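PDB 6JNY: antiterminator Q protein from Enterobacteria phage SfI, which probably acts on RNA polymerase as a phage antitermination factor, allowing transcription to read through terminators. Local coordinates for residues N59-D62 / G63-I66. Numbering follows the deposited sequence.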
ATOM      1  N   ASN A  59      -6.596  16.027   7.680  1.00 24.31           N
ATOM      2  CA  ASN A  59      -5.882  17.279   7.885  1.00 24.96           C
ATOM      3  C   ASN A  59      -4.377  17.049   7.748  1.00 28.14           C
ATOM      4  O   ASN A  59      -3.908  15.916   7.584  1.00 24.84           O
ATOM      5  CB  ASN A  59      -6.305  17.942   9.198  1.00 27.41           C
ATOM      6  CG  ASN A  59      -5.916  17.135  10.424  1.00 26.71           C
ATOM      7  OD1 ASN A  59      -4.981  16.339  10.391  1.00 28.43           O
ATOM      8  ND2 ASN A  59      -6.631  17.346  11.520  1.00 28.35           N
ATOM      9  N   ASP A  60      -3.605  18.136   7.824  1.00 25.55           N
ATOM     10  CA  ASP A  60      -2.174  18.051   7.548  1.00 26.64           C
ATOM     11  C   ASP A  60      -1.431  17.308   8.649  1.00 25.72           C
ATOM     12  O   ASP A  60      -0.492  16.557   8.367  1.00 26.94           O
ATOM     13  CB  ASP A  60      -1.586  19.450   7.372  1.00 26.63           C
ATOM     14  CG  ASP A  60      -1.969  20.082   6.049  1.00 28.10           C
ATOM     15  OD1 ASP A  60      -2.662  19.437   5.237  1.00 27.52           O
ATOM     16  OD2 ASP A  60      -1.571  21.246   5.819  1.00 29.11           O
ATOM     17  N   ASP A  61      -1.812  17.520   9.907  1.00 25.08           N
ATOM     18  CA  ASP A  61      -1.147  16.810  10.998  1.00 25.33           C
ATOM     19  C   ASP A  61      -1.342  15.309  10.852  1.00 23.83           C
ATOM     20  O   ASP A  61      -0.390  14.530  10.978  1.00 25.22           O
ATOM     21  CB  ASP A  61      -1.670  17.289  12.354  1.00 27.69           C
ATOM     22  CG  ASP A  61      -1.158  18.671  12.729  1.00 31.73           C
ATOM     23  OD1 ASP A  61      -0.290  19.212  12.011  1.00 32.26           O
ATOM     24  OD2 ASP A  61      -1.632  19.214  13.746  1.00 36.59           O
ATOM     25  N   ASP A  62      -2.579  14.888  10.586  1.00 23.87           N
ATOM     26  CA  ASP A  62      -2.845  13.469  10.384  1.00 21.24           C
ATOM     27  C   ASP A  62      -2.164  12.955   9.123  1.00 21.57           C
ATOM     28  O   ASP A  62      -1.628  11.842   9.117  1.00 19.32           O
ATOM     29  CB  ASP A  62      -4.353  13.220  10.330  1.00 21.19           C
ATOM     30  CG  ASP A  62      -5.041  13.457  11.673  1.00 21.78           C
ATOM     31  OD1 ASP A  62      -4.355  13.622  12.708  1.00 24.82           O
ATOM     32  OD2 ASP A  62      -6.287  13.476  11.693  1.00 23.74           O
ATOM     33  N   GLY A  63      -2.173  13.741   8.048  1.00 20.80           N
ATOM     34  CA  GLY A  63      -1.480  13.327   6.841  1.00 20.18           C
ATOM     35  C   GLY A  63      -0.006  13.067   7.079  1.00 21.73           C
ATOM     36  O   GLY A  63       0.545  12.072   6.598  1.00 18.83           O
ATOM     37  N   MET A  64       0.650  13.948   7.836  1.00 21.52           N
ATOM     38  CA  MET A  64       2.064  13.755   8.125  1.00 23.56           C
ATOM     39  C   MET A  64       2.287  12.556   9.037  1.00 19.49           C
ATOM     40  O   MET A  64       3.220  11.772   8.819  1.00 20.82           O
ATOM     41  CB  MET A  64       2.660  15.029   8.729  1.00 25.99           C
ATOM     42  CG  MET A  64       2.902  16.098   7.681  1.00 30.86           C
ATOM     43  SD  MET A  64       3.645  17.616   8.310  1.00 39.19           S
ATOM     44  CE  MET A  64       2.300  18.286   9.292  1.00 37.04           C
ATOM     45  N   LEU A  65       1.449  12.394  10.062  1.00 18.67           N
ATOM     46  CA  LEU A  65       1.612  11.266  10.975  1.00 17.62           C
ATOM     47  C   LEU A  65       1.455   9.949  10.228  1.00 19.30           C
ATOM     48  O   LEU A  65       2.264   9.026  10.389  1.00 19.43           O
ATOM     49  CB  LEU A  65       0.595  11.362  12.112  1.00 20.72           C
ATOM     50  CG  LEU A  65       0.593  10.274  13.197  1.00 22.36           C
ATOM     51  CD1 LEU A  65       0.121  10.845  14.511  1.00 25.83           C
ATOM     52  CD2 LEU A  65      -0.275   9.073  12.825  1.00 24.04           C
ATOM     53  N   ILE A  66       0.413   9.842   9.403  1.00 17.24           N
ATOM     54  CA  ILE A  66       0.197   8.598   8.671  1.00 17.32           C
ATOM     55  C   ILE A  66       1.327   8.347   7.686  1.00 17.32           C
ATOM     56  O   ILE A  66       1.755   7.205   7.494  1.00 16.37           O
ATOM     57  CB  ILE A  66      -1.183   8.583   7.990  1.00 16.67           C
ATOM     58  CG1 ILE A  66      -2.287   8.665   9.037  1.00 16.51           C
ATOM     59  CG2 ILE A  66      -1.347   7.319   7.109  1.00 14.39           C
ATOM     60  CD1 ILE A  66      -3.648   9.073   8.457  1.00 17.58           C
TER
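In M64, CG lies beside the backbone N and a bend at chi3 (-69°) folds the thioether back along the first turn of helix 60-74, so that CE comes 3.4 Å from D60 O and 3.9 Å from D61 OD1. This turn opens with an N-cap: N59, whose CG sits between its own backbone N and carbonyl carbon (chi1 65°), turns its amide oxygen onto the helix start. There OD1 accepts from D62 N at 2.8 Å, nearly in line with the side-chain C=O, and so satisfies an N-H that has no preceding turn to bond to. From the cap onward the i to i+4 ladder is regular, beginning with G63 N to N59 O at 2.8 Å; M64 N and L65 N follow onto D60 O and D61 O, and the ladder reaches I66 N on D62 O with an N-H...O angle of 170°. The three acidic side chains D60, D61 and D62 fall in the first turn, where negative charge would be expected to suit the helix dipole. Two of them also tie the turn to the fold, D60 OD1 through a hydrogen bond from W26 of helix 10-28 and D62 OD1 through a salt bridge to R152 of helix 123-155. I66 packs on W19 and W23, and its CG1 closes to 3.2 Å from D62 O.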